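Sugar phosphate isomerase/epimerase (Parabacteroides distasonis, PDB 3L23) binds a magnesium ion within a xylose isomerase-like TIM barrel and probably acts as an isomerase. Local coordinates at residues G72-D84 against H117-M129. Numbering follows the deposited sequence.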
ATOM      1  N   GLY A  72       5.211 -18.785  10.986  1.00 30.75           N
ATOM      2  CA  GLY A  72       4.895 -17.832  12.049  1.00 31.77           C
ATOM      3  C   GLY A  72       4.487 -16.460  11.607  1.00 32.15           C
ATOM      4  O   GLY A  72       4.532 -15.520  12.413  1.00 33.77           O
ATOM      5  N   LEU A  73       4.100 -16.310  10.332  1.00 32.08           N
ATOM      6  CA  LEU A  73       3.730 -15.040   9.775  1.00 31.69           C
ATOM      7  C   LEU A  73       2.222 -14.972   9.583  1.00 31.75           C
ATOM      8  O   LEU A  73       1.558 -16.007   9.420  1.00 32.59           O
ATOM      9  CB  LEU A  73       4.426 -14.825   8.413  1.00 31.81           C
ATOM     10  CG  LEU A  73       5.961 -14.890   8.405  1.00 30.62           C
ATOM     11  CD1 LEU A  73       6.495 -14.941   6.984  1.00 30.93           C
ATOM     12  CD2 LEU A  73       6.563 -13.692   9.150  1.00 30.90           C
ATOM     13  N   LYS A  74       1.666 -13.768   9.644  1.00 32.05           N
ATOM     14  CA  LYS A  74       0.234 -13.578   9.388  1.00 31.91           C
ATOM     15  C   LYS A  74       0.033 -12.614   8.256  1.00 32.01           C
ATOM     16  O   LYS A  74       0.660 -11.560   8.234  1.00 31.65           O
ATOM     17  CB  LYS A  74      -0.479 -13.027  10.610  1.00 32.09           C
ATOM     18  CG  LYS A  74      -1.992 -13.161  10.536  1.00 34.55           C
ATOM     19  N   ILE A  75      -0.861 -12.971   7.336  1.00 32.20           N
ATOM     20  CA  ILE A  75      -1.230 -12.088   6.239  1.00 32.48           C
ATOM     21  C   ILE A  75      -2.301 -11.119   6.727  1.00 32.63           C
ATOM     22  O   ILE A  75      -3.397 -11.536   7.122  1.00 32.28           O
ATOM     23  CB  ILE A  75      -1.735 -12.885   5.005  1.00 33.13           C
ATOM     24  CG1 ILE A  75      -0.645 -13.851   4.489  1.00 34.50           C
ATOM     25  CG2 ILE A  75      -2.220 -11.942   3.909  1.00 32.54           C
ATOM     26  CD1 ILE A  75      -1.200 -14.819   3.437  1.00 34.62           C
ATOM     27  N   ILE A  76      -1.953  -9.831   6.725  1.00 32.32           N
ATOM     28  CA  ILE A  76      -2.790  -8.745   7.236  1.00 32.95           C
ATOM     29  C   ILE A  76      -3.363  -7.874   6.129  1.00 32.02           C
ATOM     30  O   ILE A  76      -4.464  -7.341   6.252  1.00 31.81           O
ATOM     31  CB  ILE A  76      -1.935  -7.816   8.149  1.00 33.80           C
ATOM     32  CG1 ILE A  76      -1.341  -8.609   9.315  1.00 35.59           C
ATOM     33  CG2 ILE A  76      -2.720  -6.568   8.671  1.00 33.69           C
ATOM     34  CD1 ILE A  76      -2.357  -9.356  10.160  1.00 36.69           C
ATOM     35  N   SER A  77      -2.613  -7.714   5.043  1.00 32.07           N
ATOM     36  CA  SER A  77      -2.981  -6.779   4.015  1.00 31.37           C
ATOM     37  C   SER A  77      -2.519  -7.263   2.654  1.00 30.51           C
ATOM     38  O   SER A  77      -1.713  -8.189   2.534  1.00 30.83           O
ATOM     39  CB  SER A  77      -2.362  -5.413   4.349  1.00 31.45           C
ATOM     40  OG  SER A  77      -2.717  -4.412   3.433  1.00 31.83           O
ATOM     41  N   SER A  78      -3.074  -6.657   1.625  1.00 30.48           N
ATOM     42  CA  SER A  78      -2.721  -6.990   0.244  1.00 30.48           C
ATOM     43  C   SER A  78      -2.891  -5.793  -0.687  1.00 31.02           C
ATOM     44  O   SER A  78      -3.897  -5.100  -0.608  1.00 31.90           O
ATOM     45  CB  SER A  78      -3.577  -8.164  -0.256  1.00 30.19           C
ATOM     46  OG  SER A  78      -3.277  -8.574  -1.585  1.00 30.86           O
ATOM     47  N   HIS A  79      -1.909  -5.621  -1.585  1.00 29.66           N
ATOM     48  CA  HIS A  79      -1.888  -4.621  -2.636  1.00 29.74           C
ATOM     49  C   HIS A  79      -2.361  -5.209  -3.925  1.00 30.30           C
ATOM     50  O   HIS A  79      -1.787  -6.147  -4.432  1.00 30.18           O
ATOM     51  CB  HIS A  79      -0.484  -4.074  -2.878  1.00 29.75           C
ATOM     52  CG  HIS A  79      -0.128  -2.951  -1.986  1.00 29.51           C
ATOM     53  ND1 HIS A  79       0.890  -2.068  -2.275  1.00 31.60           N
ATOM     54  CD2 HIS A  79      -0.664  -2.546  -0.818  1.00 30.62           C
ATOM     55  CE1 HIS A  79       0.963  -1.169  -1.312  1.00 29.77           C
ATOM     56  NE2 HIS A  79       0.038  -1.437  -0.413  1.00 32.03           N
ATOM     57  N   VAL A  80      -3.411  -4.628  -4.488  1.00 29.89           N
ATOM     58  CA  VAL A  80      -3.955  -5.118  -5.717  1.00 31.31           C
ATOM     59  C   VAL A  80      -4.360  -3.940  -6.604  1.00 31.91           C
ATOM     60  O   VAL A  80      -4.728  -2.882  -6.104  1.00 31.98           O
ATOM     61  CB  VAL A  80      -5.194  -6.011  -5.475  1.00 32.28           C
ATOM     62  CG1 VAL A  80      -4.807  -7.257  -4.640  1.00 31.28           C
ATOM     63  CG2 VAL A  80      -6.324  -5.198  -4.801  1.00 32.68           C
ATOM     64  N   ASN A  81      -4.289  -4.118  -7.909  1.00 32.86           N
ATOM     65  CA  ASN A  81      -4.710  -3.075  -8.833  1.00 34.58           C
ATOM     66  C   ASN A  81      -5.722  -3.610  -9.850  1.00 33.52           C
ATOM     67  O   ASN A  81      -5.464  -4.669 -10.436  1.00 33.22           O
ATOM     68  CB  ASN A  81      -3.506  -2.565  -9.630  1.00 35.06           C
ATOM     69  CG  ASN A  81      -2.604  -1.672  -8.839  1.00 36.23           C
ATOM     70  OD1 ASN A  81      -2.997  -0.575  -8.338  1.00 38.04           O
ATOM     71  ND2 ASN A  81      -1.372  -2.141  -8.695  1.00 34.02           N
ATOM     72  N   PRO A  82      -6.853  -2.913 -10.067  1.00 33.66           N
ATOM     73  CA  PRO A  82      -7.802  -3.349 -11.098  1.00 33.71           C
ATOM     74  C   PRO A  82      -7.220  -3.616 -12.477  1.00 34.20           C
ATOM     75  O   PRO A  82      -6.449  -2.805 -13.025  1.00 32.88           O
ATOM     76  CB  PRO A  82      -8.803  -2.182 -11.170  1.00 33.69           C
ATOM     77  CG  PRO A  82      -8.785  -1.631  -9.791  1.00 34.80           C
ATOM     78  CD  PRO A  82      -7.386  -1.760  -9.311  1.00 34.07           C
ATOM     79  N   VAL A  83      -7.601  -4.769 -13.012  1.00 34.03           N
ATOM     80  CA  VAL A  83      -7.205  -5.183 -14.349  1.00 35.52           C
ATOM     81  C   VAL A  83      -8.403  -5.737 -15.077  1.00 36.68           C
ATOM     82  O   VAL A  83      -9.366  -6.196 -14.460  1.00 36.12           O
ATOM     83  CB  VAL A  83      -6.101  -6.294 -14.357  1.00 34.73           C
ATOM     84  CG1 VAL A  83      -4.742  -5.774 -13.853  1.00 36.32           C
ATOM     85  CG2 VAL A  83      -6.562  -7.519 -13.581  1.00 35.89           C
ATOM     86  N   ASP A  84      -8.337  -5.646 -16.405  1.00 38.59           N
ATOM     87  CA  ASP A  84      -9.334  -6.174 -17.305  1.00 40.89           C
ATOM     88  C   ASP A  84      -8.823  -7.571 -17.659  1.00 42.51           C
ATOM     89  O   ASP A  84      -7.864  -7.705 -18.421  1.00 42.98           O
ATOM     90  CB  ASP A  84      -9.434  -5.281 -18.543  1.00 41.13           C
ATOM     91  CG  ASP A  84     -10.441  -5.798 -19.589  1.00 42.56           C
ATOM     92  OD1 ASP A  84     -10.799  -6.993 -19.557  1.00 43.39           O
ATOM     93  OD2 ASP A  84     -10.870  -4.993 -20.446  1.00 43.46           O
ATOM     94  N   HIS A 117      -9.772 -12.441  -1.080  1.00 30.02           N
ATOM     95  CA  HIS A 117      -9.078 -11.930   0.117  1.00 30.84           C
ATOM     96  C   HIS A 117      -9.846 -12.210   1.408  1.00 31.48           C
ATOM     97  O   HIS A 117      -9.206 -12.348   2.452  1.00 31.18           O
ATOM     98  CB  HIS A 117      -8.701 -10.473  -0.048  1.00 30.62           C
ATOM     99  CG  HIS A 117      -7.545 -10.296  -0.976  1.00 30.80           C
ATOM    100  ND1 HIS A 117      -7.679 -10.351  -2.348  1.00 29.99           N
ATOM    101  CD2 HIS A 117      -6.229 -10.112  -0.733  1.00 31.25           C
ATOM    102  CE1 HIS A 117      -6.495 -10.193  -2.909  1.00 32.67           C
ATOM    103  NE2 HIS A 117      -5.593 -10.058  -1.954  1.00 31.70           N
ATOM    104  N   ALA A 118     -11.176 -12.350   1.326  1.00 32.22           N
ATOM    105  CA  ALA A 118     -11.963 -12.803   2.461  1.00 32.64           C
ATOM    106  C   ALA A 118     -11.550 -14.243   2.785  1.00 32.97           C
ATOM    107  O   ALA A 118     -11.351 -14.597   3.942  1.00 33.50           O
ATOM    108  CB  ALA A 118     -13.467 -12.714   2.176  1.00 32.97           C
ATOM    109  N   LYS A 119     -11.397 -15.082   1.763  1.00 32.97           N
ATOM    110  CA  LYS A 119     -10.943 -16.444   1.994  1.00 33.14           C
ATOM    111  C   LYS A 119      -9.540 -16.482   2.574  1.00 33.58           C
ATOM    112  O   LYS A 119      -9.227 -17.391   3.356  1.00 33.41           O
ATOM    113  CB  LYS A 119     -11.002 -17.269   0.718  1.00 32.73           C
ATOM    114  CG  LYS A 119     -12.402 -17.549   0.248  1.00 34.15           C
ATOM    115  N   LEU A 120      -8.699 -15.521   2.201  1.00 33.92           N
ATOM    116  CA  LEU A 120      -7.347 -15.412   2.765  1.00 34.76           C
ATOM    117  C   LEU A 120      -7.330 -14.860   4.214  1.00 35.21           C
ATOM    118  O   LEU A 120      -6.279 -14.902   4.864  1.00 36.52           O
ATOM    119  CB  LEU A 120      -6.446 -14.532   1.888  1.00 34.30           C
ATOM    120  CG  LEU A 120      -5.905 -15.047   0.564  1.00 35.09           C
ATOM    121  CD1 LEU A 120      -5.245 -13.918  -0.258  1.00 33.56           C
ATOM    122  CD2 LEU A 120      -4.926 -16.223   0.817  1.00 36.26           C
ATOM    123  N   GLY A 121      -8.455 -14.335   4.706  1.00 35.47           N
ATOM    124  CA  GLY A 121      -8.524 -13.754   6.054  1.00 35.09           C
ATOM    125  C   GLY A 121      -7.795 -12.434   6.190  1.00 35.71           C
ATOM    126  O   GLY A 121      -7.425 -12.016   7.290  1.00 35.66           O
ATOM    127  N   CYS A 122      -7.670 -11.742   5.071  1.00 36.22           N
ATOM    128  CA  CYS A 122      -6.912 -10.539   4.957  1.00 35.86           C
ATOM    129  C   CYS A 122      -7.725  -9.356   5.509  1.00 34.99           C
ATOM    130  O   CYS A 122      -8.903  -9.149   5.130  1.00 35.90           O
ATOM    131  CB  CYS A 122      -6.535 -10.426   3.483  1.00 36.98           C
ATOM    132  SG  CYS A 122      -5.250  -9.400   3.173  1.00 41.48           S
ATOM    133  N   LYS A 123      -7.154  -8.609   6.445  1.00 33.44           N
ATOM    134  CA  LYS A 123      -7.875  -7.492   7.078  1.00 34.04           C
ATOM    135  C   LYS A 123      -8.064  -6.264   6.177  1.00 32.88           C
ATOM    136  O   LYS A 123      -9.142  -5.626   6.208  1.00 33.54           O
ATOM    137  CB  LYS A 123      -7.185  -7.104   8.392  1.00 33.98           C
ATOM    138  CG  LYS A 123      -7.738  -5.835   9.006  1.00 36.91           C
ATOM    139  CD  LYS A 123      -7.234  -5.593  10.385  1.00 37.76           C
ATOM    140  CE  LYS A 123      -7.938  -4.387  10.989  1.00 42.70           C
ATOM    141  NZ  LYS A 123      -7.664  -4.246  12.445  1.00 44.37           N
ATOM    142  N   TYR A 124      -6.992  -5.905   5.455  1.00 32.01           N
ATOM    143  CA  TYR A 124      -6.979  -4.783   4.529  1.00 31.02           C
ATOM    144  C   TYR A 124      -6.788  -5.225   3.080  1.00 30.93           C
ATOM    145  O   TYR A 124      -5.969  -6.093   2.809  1.00 31.46           O
ATOM    146  CB  TYR A 124      -5.841  -3.839   4.875  1.00 32.15           C
ATOM    147  CG  TYR A 124      -5.787  -3.353   6.315  1.00 31.28           C
ATOM    148  CD1 TYR A 124      -6.574  -2.318   6.731  1.00 33.96           C
ATOM    149  CD2 TYR A 124      -4.891  -3.905   7.217  1.00 34.11           C
ATOM    150  CE1 TYR A 124      -6.506  -1.831   8.012  1.00 33.35           C
ATOM    151  CE2 TYR A 124      -4.814  -3.443   8.523  1.00 34.67           C
ATOM    152  CZ  TYR A 124      -5.615  -2.398   8.909  1.00 34.81           C
ATOM    153  OH  TYR A 124      -5.551  -1.942  10.205  1.00 36.20           O
ATOM    154  N   LEU A 125      -7.524  -4.570   2.181  1.00 30.79           N
ATOM    155  CA  LEU A 125      -7.389  -4.716   0.725  1.00 29.58           C
ATOM    156  C   LEU A 125      -7.173  -3.300   0.192  1.00 30.45           C
ATOM    157  O   LEU A 125      -8.016  -2.412   0.395  1.00 30.02           O
ATOM    158  CB  LEU A 125      -8.641  -5.361   0.132  1.00 30.48           C
ATOM    159  CG  LEU A 125      -8.538  -5.781  -1.330  1.00 30.13           C
ATOM    160  CD1 LEU A 125      -7.387  -6.735  -1.587  1.00 31.51           C
ATOM    161  CD2 LEU A 125      -9.887  -6.369  -1.829  1.00 29.33           C
ATOM    162  N   ILE A 126      -6.034  -3.090  -0.474  1.00 31.08           N
ATOM    163  CA  ILE A 126      -5.524  -1.741  -0.772  1.00 29.83           C
ATOM    164  C   ILE A 126      -5.081  -1.615  -2.234  1.00 30.05           C
ATOM    165  O   ILE A 126      -4.407  -2.489  -2.761  1.00 30.98           O
ATOM    166  CB  ILE A 126      -4.345  -1.388   0.160  1.00 30.35           C
ATOM    167  CG1 ILE A 126      -4.805  -1.317   1.624  1.00 30.79           C
ATOM    168  CG2 ILE A 126      -3.660  -0.080  -0.258  1.00 30.45           C
ATOM    169  CD1 ILE A 126      -3.746  -1.197   2.729  1.00 31.70           C
ATOM    170  N   GLN A 127      -5.519  -0.537  -2.889  1.00 30.51           N
ATOM    171  CA  GLN A 127      -5.076  -0.152  -4.238  1.00 29.89           C
ATOM    172  C   GLN A 127      -3.883   0.789  -4.091  1.00 30.84           C
ATOM    173  O   GLN A 127      -4.008   1.827  -3.437  1.00 31.57           O
ATOM    174  CB  GLN A 127      -6.177   0.550  -5.007  1.00 28.77           C
ATOM    175  CG  GLN A 127      -5.695   1.010  -6.359  1.00 30.59           C
ATOM    176  CD  GLN A 127      -6.813   1.516  -7.196  1.00 30.69           C
ATOM    177  OE1 GLN A 127      -7.957   1.044  -7.066  1.00 30.23           O
ATOM    178  NE2 GLN A 127      -6.510   2.473  -8.086  1.00 31.11           N
ATOM    179  N   PRO A 128      -2.714   0.406  -4.632  1.00 30.24           N
ATOM    180  CA  PRO A 128      -1.494   1.252  -4.493  1.00 30.34           C
ATOM    181  C   PRO A 128      -1.105   2.141  -5.653  1.00 31.45           C
ATOM    182  O   PRO A 128      -0.184   2.942  -5.492  1.00 31.73           O
ATOM    183  CB  PRO A 128      -0.416   0.204  -4.286  1.00 31.81           C
ATOM    184  CG  PRO A 128      -0.838  -0.885  -5.241  1.00 31.26           C
ATOM    185  CD  PRO A 128      -2.367  -0.914  -5.199  1.00 30.59           C
HETATM  186  N   MSE A 129      -1.755   2.042  -6.816  1.00 31.79           N
HETATM  187  CA  MSE A 129      -1.403   2.850  -7.975  1.00 32.49           C
HETATM  188  C   MSE A 129      -2.507   3.846  -8.335  1.00 30.97           C
HETATM  189  O   MSE A 129      -3.659   3.501  -8.360  1.00 30.89           O
HETATM  190  CB  MSE A 129      -1.106   1.972  -9.209  1.00 33.75           C
HETATM  191  CG  MSE A 129      -0.539   2.738 -10.423  1.00 36.17           C
HETATM  192 SE   MSE A 129       1.249   3.621  -9.951  0.75 48.75          SE
HETATM  193  CE  MSE A 129       1.846   2.187  -9.055  1.00 28.06           C
TER
HETATM  194  O   HOH W   1      -4.627 -13.988   6.964  1.00 30.44           O
HETATM  195  O   HOH W   2      -5.602 -10.553   8.466  1.00 32.37           O
HETATM  196  O   HOH W   3      -4.580   1.063 -10.471  1.00 50.80           O
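His79 and Ile126 face the barrel interior from neighbouring parallel strands of the TIM barrel, 74-79 and 124-127, whose axes diverge by 20°; helix 103-119 makes the beta-alpha-beta crossover between them. Ile126 N donates a hydrogen bond to Ser78 O at 2.9 Å, and Val80 N returns one to Ile126 O at 2.9 Å (N-H...O 164°). Pro128 CB sits over one face of the His79 imidazole, 3.3 Å from ND1, while Ile126 CG2 approaches His79 CD2 obliquely at 3.9 Å. Beyond the two strands, His79 NE2 is hydrogen-bonded to Glu214 and the ring meets His165 edge-to-face, which places His79 beside the magnesium site of His165, Asp216, His242 and Glu275. A leucine in place of His79 would probably leave the Glu214 carboxylate without this hydrogen-bond partner and His165 without this edge-to-face ring. Toward the helix layer, Ser78 OG turns anti to its own N (chi1 -179°) and shares a hydrogen bond with His117 NE2 at 2.8 Å, near the ring plane. That ring is clamped: Leu125 CD1 lies 3.5 Å above the centre of one face, Leu120 CD1 against the other, and ND1 is hydrogen-bonded to Thr113 O. At the C-terminal end, Asn81 OD1 weakly accepts Met129 N at 3.3 Å and lies 3.2 Å from Pro128 CD.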